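Local coordinates for protein putative ribose operon repressor (Burkholderia thailandensis, PDB 3EGC) that probably acts as a LacI-family transcriptional repressor, binding regulatory DNA and sensing a small effector, possibly a sugar, through a domain of the periplasmic-binding-protein type, at residues S8-G12 against G38-L42; D66-P72 against F88-V93; N109-R114 against E142-F147; Y119-H125 against V216-S220. All blocks are in the same frame, centred on the assembly; numbering follows the deposited sequence.

Interaction 1 of 4, residues S8-G12 against G38-L42; sequences SNVVG and GYSVL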
loop_
_atom_site.group_PDB
_atom_site.type_symbol
_atom_site.label_atom_id
_atom_site.label_comp_id
_atom_site.label_asym_id
_atom_site.label_seq_id
_atom_site.Cartn_x
_atom_site.Cartn_y
_atom_site.Cartn_z
ATOM N N SER A 8 -16.128 23.043 11.241
ATOM C CA SER A 8 -16.510 21.637 11.509
ATOM C C SER A 8 -15.343 20.718 11.957
ATOM O O SER A 8 -15.552 19.710 12.597
ATOM C CB SER A 8 -17.234 21.034 10.304
ATOM O OG SER A 8 -16.320 20.574 9.354
ATOM N N ASN A 9 -14.113 21.081 11.635
ATOM C CA ASN A 9 -12.958 20.209 11.946
ATOM C C ASN A 9 -12.941 18.855 11.231
ATOM O O ASN A 9 -12.407 17.867 11.767
ATOM C CB ASN A 9 -12.790 19.992 13.443
ATOM C CG ASN A 9 -12.140 21.164 14.131
ATOM O OD1 ASN A 9 -12.797 21.892 14.849
ATOM N ND2 ASN A 9 -10.826 21.358 13.903
ATOM N N VAL A 10 -13.476 18.851 10.009
ATOM C CA VAL A 10 -13.510 17.670 9.171
ATOM C C VAL A 10 -12.941 18.100 7.843
ATOM O O VAL A 10 -13.297 19.108 7.277
ATOM C CB VAL A 10 -14.938 17.133 8.917
ATOM C CG1 VAL A 10 -14.867 15.859 7.978
ATOM C CG2 VAL A 10 -15.671 16.831 10.246
ATOM N N VAL A 11 -12.044 17.303 7.312
ATOM C CA VAL A 11 -11.490 17.638 6.025
ATOM C C VAL A 11 -11.742 16.430 5.133
ATOM O O VAL A 11 -11.772 15.333 5.622
ATOM C CB VAL A 11 -10.001 17.933 6.234
ATOM C CG1 VAL A 11 -9.174 17.541 5.057
ATOM C CG2 VAL A 11 -9.815 19.346 6.637
ATOM N N GLY A 12 -11.876 16.643 3.841
ATOM C CA GLY A 12 -12.169 15.563 2.899
ATOM C C GLY A 12 -10.873 15.135 2.227
ATOM O O GLY A 12 -10.143 16.003 1.768
ATOM N N GLY A 38 -6.276 18.179 15.624
ATOM C CA GLY A 38 -7.681 18.005 16.021
ATOM C C GLY A 38 -8.684 18.049 14.878
ATOM O O GLY A 38 -9.884 18.348 15.107
ATOM N N TYR A 39 -8.234 17.768 13.646
ATOM C CA TYR A 39 -9.160 17.485 12.551
ATOM C C TYR A 39 -9.401 16.003 12.301
ATOM O O TYR A 39 -8.483 15.216 12.417
ATOM C CB TYR A 39 -8.651 18.077 11.209
ATOM C CG TYR A 39 -8.711 19.569 11.145
ATOM C CD1 TYR A 39 -7.813 20.337 11.890
ATOM C CD2 TYR A 39 -9.665 20.214 10.396
ATOM C CE1 TYR A 39 -7.863 21.724 11.873
ATOM C CE2 TYR A 39 -9.711 21.627 10.348
ATOM C CZ TYR A 39 -8.804 22.373 11.091
ATOM O OH TYR A 39 -8.814 23.745 11.059
ATOM N N SER A 40 -10.612 15.695 11.835
ATOM C CA SER A 40 -10.974 14.395 11.372
ATOM C C SER A 40 -10.867 14.311 9.831
ATOM O O SER A 40 -10.973 15.321 9.140
ATOM C CB SER A 40 -12.427 14.088 11.811
ATOM O OG SER A 40 -12.476 13.838 13.207
ATOM N N VAL A 41 -10.710 13.085 9.328
ATOM C CA VAL A 41 -10.565 12.835 7.919
ATOM C C VAL A 41 -11.549 11.875 7.296
ATOM O O VAL A 41 -11.541 10.664 7.591
ATOM C CB VAL A 41 -9.136 12.330 7.588
ATOM C CG1 VAL A 41 -9.004 12.086 6.036
ATOM C CG2 VAL A 41 -8.083 13.379 8.116
ATOM N N LEU A 42 -12.379 12.406 6.410
ATOM C CA LEU A 42 -13.300 11.570 5.660
ATOM C C LEU A 42 -12.565 11.051 4.396
ATOM O O LEU A 42 -11.866 11.822 3.685
ATOM C CB LEU A 42 -14.508 12.406 5.232
ATOM C CG LEU A 42 -15.755 12.625 6.081
ATOM C CD1 LEU A 42 -16.835 13.544 5.281
ATOM C CD2 LEU A 42 -16.328 11.313 6.616
#

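Interaction 2 of 4, residues D66-P72 against F88-V93; sequences DGLILAP and FPIVAV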
loop_
_atom_site.group_PDB
_atom_site.type_symbol
_atom_site.label_atom_id
_atom_site.label_comp_id
_atom_site.label_asym_id
_atom_site.label_seq_id
_atom_site.Cartn_x
_atom_site.Cartn_y
_atom_site.Cartn_z
ATOM N N ASP A 66 -14.362 21.195 5.952
ATOM C CA ASP A 66 -13.755 22.521 5.960
ATOM C C ASP A 66 -12.939 22.775 4.690
ATOM O O ASP A 66 -12.662 23.901 4.318
ATOM C CB ASP A 66 -12.899 22.669 7.201
ATOM C CG ASP A 66 -13.731 22.750 8.487
ATOM O OD1 ASP A 66 -13.238 22.436 9.573
ATOM O OD2 ASP A 66 -14.857 23.200 8.409
ATOM N N GLY A 67 -12.550 21.695 4.020
ATOM C CA GLY A 67 -11.659 21.795 2.877
ATOM C C GLY A 67 -11.396 20.413 2.322
ATOM O O GLY A 67 -11.878 19.445 2.868
ATOM N N LEU A 68 -10.651 20.345 1.234
ATOM C CA LEU A 68 -10.312 19.074 0.548
ATOM C C LEU A 68 -8.843 18.965 0.214
ATOM O O LEU A 68 -8.239 19.882 -0.359
ATOM C CB LEU A 68 -11.072 18.890 -0.791
ATOM C CG LEU A 68 -12.591 18.798 -0.879
ATOM C CD1 LEU A 68 -13.097 18.484 -2.314
ATOM C CD2 LEU A 68 -13.130 17.752 0.111
ATOM N N ILE A 69 -8.297 17.800 0.500
ATOM C CA ILE A 69 -7.098 17.361 -0.115
ATOM C C ILE A 69 -7.441 16.382 -1.230
ATOM O O ILE A 69 -8.095 15.390 -1.017
ATOM C CB ILE A 69 -6.159 16.676 0.875
ATOM C CG1 ILE A 69 -5.795 17.648 2.002
ATOM C CG2 ILE A 69 -4.942 16.096 0.089
ATOM C CD1 ILE A 69 -4.793 17.070 2.965
ATOM N N LEU A 70 -6.925 16.649 -2.428
ATOM C CA LEU A 70 -7.367 15.905 -3.585
ATOM C C LEU A 70 -6.177 15.331 -4.371
ATOM O O LEU A 70 -5.340 16.063 -4.870
ATOM C CB LEU A 70 -8.240 16.840 -4.482
ATOM C CG LEU A 70 -8.578 16.271 -5.857
ATOM C CD1 LEU A 70 -9.365 14.949 -5.758
ATOM C CD2 LEU A 70 -9.348 17.267 -6.812
ATOM N N ALA A 71 -6.077 14.035 -4.446
ATOM C CA ALA A 71 -5.183 13.412 -5.429
ATOM C C ALA A 71 -5.978 13.188 -6.731
ATOM O O ALA A 71 -6.743 12.221 -6.860
ATOM C CB ALA A 71 -4.635 12.079 -4.912
ATOM N N PRO A 72 -5.801 14.078 -7.685
ATOM C CA PRO A 72 -6.654 14.097 -8.828
ATOM C C PRO A 72 -6.574 12.873 -9.747
ATOM O O PRO A 72 -5.500 12.305 -9.996
ATOM C CB PRO A 72 -6.216 15.375 -9.583
ATOM C CG PRO A 72 -5.391 16.159 -8.602
ATOM C CD PRO A 72 -4.807 15.152 -7.711
ATOM N N PHE A 88 -13.994 27.887 -0.710
ATOM C CA PHE A 88 -13.738 26.515 -0.318
ATOM C C PHE A 88 -12.290 26.103 -0.667
ATOM O O PHE A 88 -11.961 26.006 -1.826
ATOM C CB PHE A 88 -14.748 25.592 -0.943
ATOM C CG PHE A 88 -14.699 24.179 -0.402
ATOM C CD1 PHE A 88 -14.217 23.147 -1.189
ATOM C CD2 PHE A 88 -15.122 23.900 0.880
ATOM C CE1 PHE A 88 -14.174 21.893 -0.731
ATOM C CE2 PHE A 88 -15.073 22.605 1.375
ATOM C CZ PHE A 88 -14.589 21.597 0.567
ATOM N N PRO A 89 -11.441 25.891 0.352
ATOM C CA PRO A 89 -10.019 25.557 0.192
ATOM C C PRO A 89 -9.784 24.151 -0.336
ATOM O O PRO A 89 -10.383 23.173 0.163
ATOM C CB PRO A 89 -9.415 25.715 1.635
ATOM C CG PRO A 89 -10.583 25.641 2.538
ATOM C CD PRO A 89 -11.864 25.894 1.760
ATOM N N ILE A 90 -8.900 24.069 -1.320
ATOM C CA ILE A 90 -8.524 22.802 -1.919
ATOM C C ILE A 90 -7.020 22.710 -2.093
ATOM O O ILE A 90 -6.432 23.560 -2.710
ATOM C CB ILE A 90 -9.176 22.606 -3.313
ATOM C CG1 ILE A 90 -10.731 22.633 -3.195
ATOM C CG2 ILE A 90 -8.632 21.302 -4.005
ATOM C CD1 ILE A 90 -11.409 22.634 -4.490
ATOM N N VAL A 91 -6.385 21.681 -1.565
ATOM C CA VAL A 91 -5.037 21.461 -2.014
ATOM C C VAL A 91 -4.877 20.130 -2.676
ATOM O O VAL A 91 -5.398 19.142 -2.191
ATOM C CB VAL A 91 -3.951 21.761 -0.975
ATOM C CG1 VAL A 91 -4.495 22.558 0.271
ATOM C CG2 VAL A 91 -3.257 20.581 -0.645
ATOM N N ALA A 92 -4.244 20.155 -3.854
ATOM C CA ALA A 92 -3.951 18.969 -4.643
ATOM C C ALA A 92 -2.636 18.352 -4.199
ATOM O O ALA A 92 -1.689 19.075 -3.825
ATOM C CB ALA A 92 -3.891 19.321 -6.175
ATOM N N VAL A 93 -2.544 17.030 -4.309
ATOM C CA VAL A 93 -1.212 16.381 -4.111
ATOM C C VAL A 93 -0.919 15.600 -5.363
ATOM O O VAL A 93 -1.892 15.149 -6.064
ATOM C CB VAL A 93 -1.193 15.386 -2.899
ATOM C CG1 VAL A 93 -1.341 16.140 -1.629
ATOM C CG2 VAL A 93 -2.329 14.319 -3.064
#

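Interaction 3 of 4, residues N109-R114 against E142-F147; sequences NVRGAR and ERLKGF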
loop_
_atom_site.group_PDB
_atom_site.type_symbol
_atom_site.label_atom_id
_atom_site.label_comp_id
_atom_site.label_asym_id
_atom_site.label_seq_id
_atom_site.Cartn_x
_atom_site.Cartn_y
_atom_site.Cartn_z
ATOM N N ASN A 109 9.839 16.198 -9.749
ATOM C CA ASN A 109 9.911 15.130 -10.771
ATOM C C ASN A 109 10.999 15.260 -11.845
ATOM O O ASN A 109 11.763 14.313 -12.059
ATOM C CB ASN A 109 8.571 14.927 -11.434
ATOM C CG ASN A 109 7.451 14.596 -10.426
ATOM O OD1 ASN A 109 7.530 13.600 -9.711
ATOM N ND2 ASN A 109 6.387 15.388 -10.440
ATOM N N VAL A 110 11.070 16.403 -12.522
ATOM C CA VAL A 110 12.174 16.662 -13.456
ATOM C C VAL A 110 13.551 16.323 -12.815
ATOM O O VAL A 110 14.282 15.460 -13.280
ATOM C CB VAL A 110 12.199 18.178 -13.934
ATOM C CG1 VAL A 110 13.156 18.356 -15.118
ATOM C CG2 VAL A 110 10.861 18.676 -14.312
ATOM N N ARG A 111 13.901 17.021 -11.736
ATOM C CA ARG A 111 15.193 16.782 -11.082
ATOM C C ARG A 111 15.528 15.281 -10.761
ATOM O O ARG A 111 16.630 14.786 -11.049
ATOM C CB ARG A 111 15.303 17.579 -9.818
ATOM C CG ARG A 111 16.701 17.722 -9.330
ATOM C CD ARG A 111 16.690 18.434 -7.954
ATOM N NE ARG A 111 16.400 19.860 -8.093
ATOM C CZ ARG A 111 16.255 20.698 -7.078
ATOM N NH1 ARG A 111 15.989 21.978 -7.318
ATOM N NH2 ARG A 111 16.339 20.250 -5.831
ATOM N N GLY A 112 14.566 14.596 -10.137
ATOM C CA GLY A 112 14.777 13.215 -9.724
ATOM C C GLY A 112 14.960 12.349 -10.955
ATOM O O GLY A 112 15.805 11.502 -10.928
ATOM N N ALA A 113 14.213 12.586 -12.050
ATOM C CA ALA A 113 14.346 11.734 -13.232
ATOM C C ALA A 113 15.723 11.927 -13.932
ATOM O O ALA A 113 16.371 10.937 -14.338
ATOM C CB ALA A 113 13.162 11.917 -14.235
ATOM N N ARG A 114 16.136 13.198 -14.063
ATOM C CA ARG A 114 17.391 13.539 -14.645
ATOM C C ARG A 114 18.543 12.847 -13.842
ATOM O O ARG A 114 19.502 12.299 -14.440
ATOM C CB ARG A 114 17.579 15.061 -14.618
ATOM C CG ARG A 114 18.761 15.532 -15.402
ATOM C CD ARG A 114 18.906 17.049 -15.380
ATOM N NE ARG A 114 20.166 17.417 -16.005
ATOM C CZ ARG A 114 20.482 18.606 -16.499
ATOM N NH1 ARG A 114 19.632 19.603 -16.457
ATOM N NH2 ARG A 114 21.675 18.775 -17.053
ATOM N N GLU A 142 6.564 15.429 -16.539
ATOM C CA GLU A 142 7.745 15.964 -15.911
ATOM C C GLU A 142 8.868 14.934 -15.798
ATOM O O GLU A 142 10.034 15.261 -15.917
ATOM C CB GLU A 142 7.422 16.550 -14.546
ATOM C CG GLU A 142 6.719 17.870 -14.555
ATOM C CD GLU A 142 6.359 18.290 -13.130
ATOM O OE1 GLU A 142 5.796 19.378 -12.956
ATOM O OE2 GLU A 142 6.636 17.523 -12.182
ATOM N N ARG A 143 8.504 13.684 -15.588
ATOM C CA ARG A 143 9.482 12.606 -15.496
ATOM C C ARG A 143 10.109 12.329 -16.864
ATOM O O ARG A 143 11.324 12.092 -16.959
ATOM C CB ARG A 143 8.884 11.364 -14.875
ATOM C CG ARG A 143 8.645 11.564 -13.365
ATOM C CD ARG A 143 7.757 10.495 -12.679
ATOM N NE ARG A 143 7.297 11.089 -11.437
ATOM C CZ ARG A 143 6.461 10.555 -10.566
ATOM N NH1 ARG A 143 5.931 9.337 -10.745
ATOM N NH2 ARG A 143 6.149 11.289 -9.501
ATOM N N LEU A 144 9.297 12.481 -17.917
ATOM C CA LEU A 144 9.813 12.388 -19.293
ATOM C C LEU A 144 10.772 13.535 -19.641
ATOM O O LEU A 144 11.857 13.316 -20.198
ATOM C CB LEU A 144 8.682 12.321 -20.295
ATOM C CG LEU A 144 8.921 11.528 -21.563
ATOM C CD1 LEU A 144 9.193 10.054 -21.221
ATOM C CD2 LEU A 144 7.727 11.681 -22.587
ATOM N N LYS A 145 10.386 14.751 -19.271
ATOM C CA LYS A 145 11.247 15.934 -19.408
ATOM C C LYS A 145 12.652 15.803 -18.753
ATOM O O LYS A 145 13.665 16.242 -19.335
ATOM C CB LYS A 145 10.535 17.154 -18.833
ATOM C CG LYS A 145 11.346 18.409 -18.788
ATOM C CD LYS A 145 10.487 19.611 -18.362
ATOM C CE LYS A 145 11.362 20.873 -18.273
ATOM N NZ LYS A 145 10.651 22.088 -17.764
ATOM N N GLY A 146 12.692 15.203 -17.555
ATOM C CA GLY A 146 13.947 14.969 -16.850
ATOM C C GLY A 146 14.823 13.990 -17.598
ATOM O O GLY A 146 16.036 14.171 -17.714
ATOM N N PHE A 147 14.180 12.976 -18.155
ATOM C CA PHE A 147 14.848 12.030 -18.998
ATOM C C PHE A 147 15.503 12.717 -20.206
ATOM O O PHE A 147 16.703 12.563 -20.455
ATOM C CB PHE A 147 13.896 10.944 -19.395
ATOM C CG PHE A 147 14.350 10.134 -20.578
ATOM C CD1 PHE A 147 15.299 9.119 -20.410
ATOM C CD2 PHE A 147 13.822 10.366 -21.844
ATOM C CE1 PHE A 147 15.693 8.340 -21.433
ATOM C CE2 PHE A 147 14.238 9.591 -22.914
ATOM C CZ PHE A 147 15.166 8.550 -22.702
#

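Interaction 4 of 4, residues Y119-H125 against V216-S220; sequences YLIARGH and VEIVS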
loop_
_atom_site.group_PDB
_atom_site.type_symbol
_atom_site.label_atom_id
_atom_site.label_comp_id
_atom_site.label_asym_id
_atom_site.label_seq_id
_atom_site.Cartn_x
_atom_site.Cartn_y
_atom_site.Cartn_z
ATOM N N TYR A 119 22.668 8.685 -13.731
ATOM C CA TYR A 119 23.241 7.524 -13.161
ATOM C C TYR A 119 23.378 6.372 -14.162
ATOM O O TYR A 119 24.395 5.681 -14.170
ATOM C CB TYR A 119 22.409 7.088 -11.965
ATOM C CG TYR A 119 22.776 5.732 -11.410
ATOM C CD1 TYR A 119 23.723 5.616 -10.440
ATOM C CD2 TYR A 119 22.215 4.593 -11.902
ATOM C CE1 TYR A 119 24.064 4.364 -9.881
ATOM C CE2 TYR A 119 22.539 3.360 -11.380
ATOM C CZ TYR A 119 23.452 3.266 -10.365
ATOM O OH TYR A 119 23.797 2.044 -9.866
ATOM N N LEU A 120 22.359 6.142 -14.978
ATOM C CA LEU A 120 22.414 5.117 -16.006
ATOM C C LEU A 120 23.480 5.410 -17.061
ATOM O O LEU A 120 24.142 4.512 -17.560
ATOM C CB LEU A 120 21.069 4.992 -16.648
ATOM C CG LEU A 120 20.025 4.206 -15.888
ATOM C CD1 LEU A 120 18.727 4.351 -16.656
ATOM C CD2 LEU A 120 20.432 2.758 -15.766
ATOM N N ILE A 121 23.640 6.686 -17.362
ATOM C CA ILE A 121 24.553 7.138 -18.392
ATOM C C ILE A 121 25.960 6.992 -17.842
ATOM O O ILE A 121 26.844 6.497 -18.512
ATOM C CB ILE A 121 24.302 8.600 -18.786
ATOM C CG1 ILE A 121 23.037 8.736 -19.632
ATOM C CG2 ILE A 121 25.520 9.152 -19.563
ATOM C CD1 ILE A 121 22.414 10.177 -19.645
ATOM N N ALA A 122 26.140 7.354 -16.572
ATOM C CA ALA A 122 27.449 7.189 -15.931
ATOM C C ALA A 122 27.873 5.708 -15.849
ATOM O O ALA A 122 29.061 5.407 -15.741
ATOM C CB ALA A 122 27.492 7.861 -14.582
ATOM N N ARG A 123 26.899 4.798 -15.939
ATOM C CA ARG A 123 27.210 3.374 -15.979
ATOM C C ARG A 123 27.645 2.888 -17.338
ATOM O O ARG A 123 28.095 1.761 -17.453
ATOM C CB ARG A 123 26.026 2.518 -15.514
ATOM C CG ARG A 123 26.057 2.255 -14.075
ATOM C CD ARG A 123 24.737 1.681 -13.577
ATOM N NE ARG A 123 24.650 0.237 -13.741
ATOM C CZ ARG A 123 25.284 -0.635 -12.952
ATOM N NH1 ARG A 123 26.094 -0.204 -11.987
ATOM N NH2 ARG A 123 25.115 -1.940 -13.130
ATOM N N GLY A 124 27.459 3.708 -18.368
ATOM C CA GLY A 124 27.759 3.272 -19.715
ATOM C C GLY A 124 26.583 2.960 -20.621
ATOM O O GLY A 124 26.781 2.383 -21.691
ATOM N N HIS A 125 25.364 3.333 -20.219
ATOM C CA HIS A 125 24.197 3.130 -21.107
ATOM C C HIS A 125 24.073 4.257 -22.120
ATOM O O HIS A 125 24.210 5.411 -21.750
ATOM C CB HIS A 125 22.877 2.966 -20.335
ATOM C CG HIS A 125 22.797 1.703 -19.539
ATOM N ND1 HIS A 125 22.527 0.477 -20.105
ATOM C CD2 HIS A 125 22.947 1.483 -18.210
ATOM C CE1 HIS A 125 22.537 -0.451 -19.155
ATOM N NE2 HIS A 125 22.768 0.143 -17.994
ATOM N N VAL A 216 18.681 -5.632 -19.691
ATOM C CA VAL A 216 18.065 -4.304 -19.473
ATOM C C VAL A 216 18.189 -3.891 -18.031
ATOM O O VAL A 216 17.784 -4.642 -17.152
ATOM C CB VAL A 216 16.538 -4.363 -19.836
ATOM C CG1 VAL A 216 15.742 -3.083 -19.449
ATOM C CG2 VAL A 216 16.317 -4.773 -21.352
ATOM N N GLU A 217 18.763 -2.726 -17.768
ATOM C CA GLU A 217 18.721 -2.147 -16.422
ATOM C C GLU A 217 17.534 -1.189 -16.270
ATOM O O GLU A 217 16.921 -0.782 -17.269
ATOM C CB GLU A 217 20.072 -1.527 -16.000
ATOM C CG GLU A 217 21.121 -2.610 -15.585
ATOM C CD GLU A 217 22.522 -2.063 -15.283
ATOM O OE1 GLU A 217 22.761 -0.840 -15.285
ATOM O OE2 GLU A 217 23.411 -2.877 -14.999
ATOM N N ILE A 218 17.194 -0.880 -15.018
ATOM C CA ILE A 218 16.017 -0.106 -14.683
ATOM C C ILE A 218 16.237 0.832 -13.513
ATOM O O ILE A 218 16.722 0.411 -12.456
ATOM C CB ILE A 218 14.802 -1.027 -14.305
ATOM C CG1 ILE A 218 14.426 -1.936 -15.488
ATOM C CG2 ILE A 218 13.600 -0.169 -13.813
ATOM C CD1 ILE A 218 13.253 -2.965 -15.169
ATOM N N VAL A 219 15.894 2.108 -13.692
ATOM C CA VAL A 219 15.781 2.981 -12.524
ATOM C C VAL A 219 14.305 3.365 -12.447
ATOM O O VAL A 219 13.669 3.513 -13.477
ATOM C CB VAL A 219 16.705 4.233 -12.607
ATOM C CG1 VAL A 219 18.126 3.797 -12.563
ATOM C CG2 VAL A 219 16.431 5.089 -13.963
ATOM N N SER A 220 13.795 3.528 -11.232
ATOM C CA SER A 220 12.396 3.691 -10.994
ATOM C C SER A 220 12.150 4.821 -9.995
ATOM O O SER A 220 13.020 5.096 -9.168
ATOM C CB SER A 220 11.824 2.392 -10.428
ATOM O OG SER A 220 10.420 2.478 -10.210
#

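Interaction 1 of 4, residues S8-G12 against G38-L42
N9 lays its amide over one face of the Y39 ring, with ND2 3.6 Å from CZ of Y39, just where two parallel strands of a beta-alpha-beta crossover begin to pair. The unit runs from strand 10-15 through helix 21-36 to strand 40-45 and opens the Rossmann-like first subdomain of the LacI-type effector domain. G38, with phi 75°, is the C-prime residue of the Schellman motif that ends the helix; glycine takes this positive phi without strain, and the chain turns at once into the second strand. Pairing then follows the parallel pattern: S40 is bracketed, its N donating to O of N9 (2.8 Å) and its O accepting from N of V11 (2.9 Å). Beta-branched V10 and V11 suit the extended backbone. V11 and V41 share a face: V11 packs on helix 241-257 and V41 on A34 of helix 21-36, while CG2 of V11 also meets CD2 of Y39 at 3.9 Å; the phenol OH of Y39 bonds to E257, so the ring can be buried while its polar end is satisfied. V10, S40 and L42 lie on the other face, turned to the second subunit, whose L42 packs on L42 and whose R63 hydrogen-bonds O of S8 and, weakly, OG of S40. G12 adds no bulk there. Next along the ladder, N of L42 donates to O of V11 at 3.1 Å.

Interaction 2 of 4, residues D66-P72 against F88-V93
L68, V93 and F88 lose the most surface in this pairing of parallel strands 67-70 and 90-93, neighbours in the central sheet and the two strands of a beta-alpha-beta unit with helix 78-82 between them. L68 is the busiest. Its N donates to O of P89 at 3.0 Å and its O accepts from N of V91 at 2.9 Å, while its branched side chain puts CG 3.5 Å from CE1 at the edge of the F88 ring and packs against V57 and F60 of helix 50-62. F88, just ahead of the strand, extends this apolar patch and meets F61 edge-to-face. G67 leaves room here: its CA is 3.7 Å from CZ of F88, and a CB would crowd O of P89. At the far end V93 donates from N to O of L70 (3.0 Å) and sets CG1 4.0 Å from CG2 of I69 and CG2 3.7 Å from CB of A71. P72, lacking an amide hydrogen, suits the place where the pairing stops. I69 and V91 face helix 241-257. Within the two strands the polar groups are all backbone and aliphatic side chains line both faces, so the chemistry is that of a sheet buried between helix layers.

Interaction 3 of 4, residues N109-R114 against E142-F147
E142 points at the neighbouring helix and receives ND2 of N109 on OE2 at 2.8 Å; its other oxygen, OE1, forms a salt bridge with R266. Its backbone O also lies 3.5 Å from CA of V110. R143 follows, its long side chain extended so that NE and NH2 both donate to OD1 of N109, at 3.1 and 2.7 Å. An asparagine suits this spot because its amide can give to a carboxylate and accept from a guanidinium at once. R143 also makes a cation-pi contact with F221. Helices 109-122 and 138-153 belong to the second subdomain of the periplasmic-binding-protein fold, and these segments cross at -44° with axes 7.1 Å apart. K145 lends its aliphatic stem, CG lying 4.1 Å from CG1 of V110. G146 permits the closeness: its CA comes within 3.6 Å of O of V110 and 4.1 Å of CB of the small A113, where any CB would clash. F147 turns away, toward I128 and I163 in the sheet.

Interaction 4 of 4, residues Y119-H125 against V216-S220
A Schellman motif ends helix 109-122 and brings its last residues against strand 217-221 in the second subdomain of the LacI-type effector domain, a Rossmann-like sheet with helices on both faces. G124 makes the turn: at phi 106° a side chain would jam against the preceding carbonyl, and its N returns to O of I121 at 2.9 Å while N of H125 returns to O of L120 at 3.2 Å. The turn places R123 and H125 around one carboxylate. E217 receives NE of R123 on OE1 and NH2 of R123 on OE2, both at 2.7 Å, a bidentate salt bridge that matches the two carboxylate oxygens to the edge of the guanidinium. OE1 also accepts NE2 of H125 at 2.9 Å, leaving ND1 of H125 to bond with T188. An arginine, with several donors, and a glutamate long enough to reach them suit this more open edge of the contact. Further in, the chemistry becomes apolar: CD1 of L120 sits 3.6 Å from CG2 of V219, and CD2 of Y119 lies 4.2 Å from CG1 of V219. Y119 also meets F271 edge-to-face, and L120 rests on I128 of strand 128-131. Strand 217-221 pairs with strand 189-192, and its I218 turns away from helix 109-122 toward M202 of helix 195-208.

The four contacts divide between the two subdomains of the effector domain. Interactions 1 and 2, centres 12 Å apart, are neighbouring parts of one sheet: strands 10-15 and 67-70 lie side by side, and D66 joins them, its OD1 2.6 Å from N of N9 and its N 2.7 Å from O of V10. Interactions 3 and 4 use opposite ends of helix 109-122, their centres 14 Å apart and their segments alternating along the chain. Interaction 1 lies about 44 Å, centre to centre, from interaction 4, on the opposite side of the chain's centre. Interaction 1 alone reaches the second subunit. In this family the effector pocket generally lies in the cleft between subdomains.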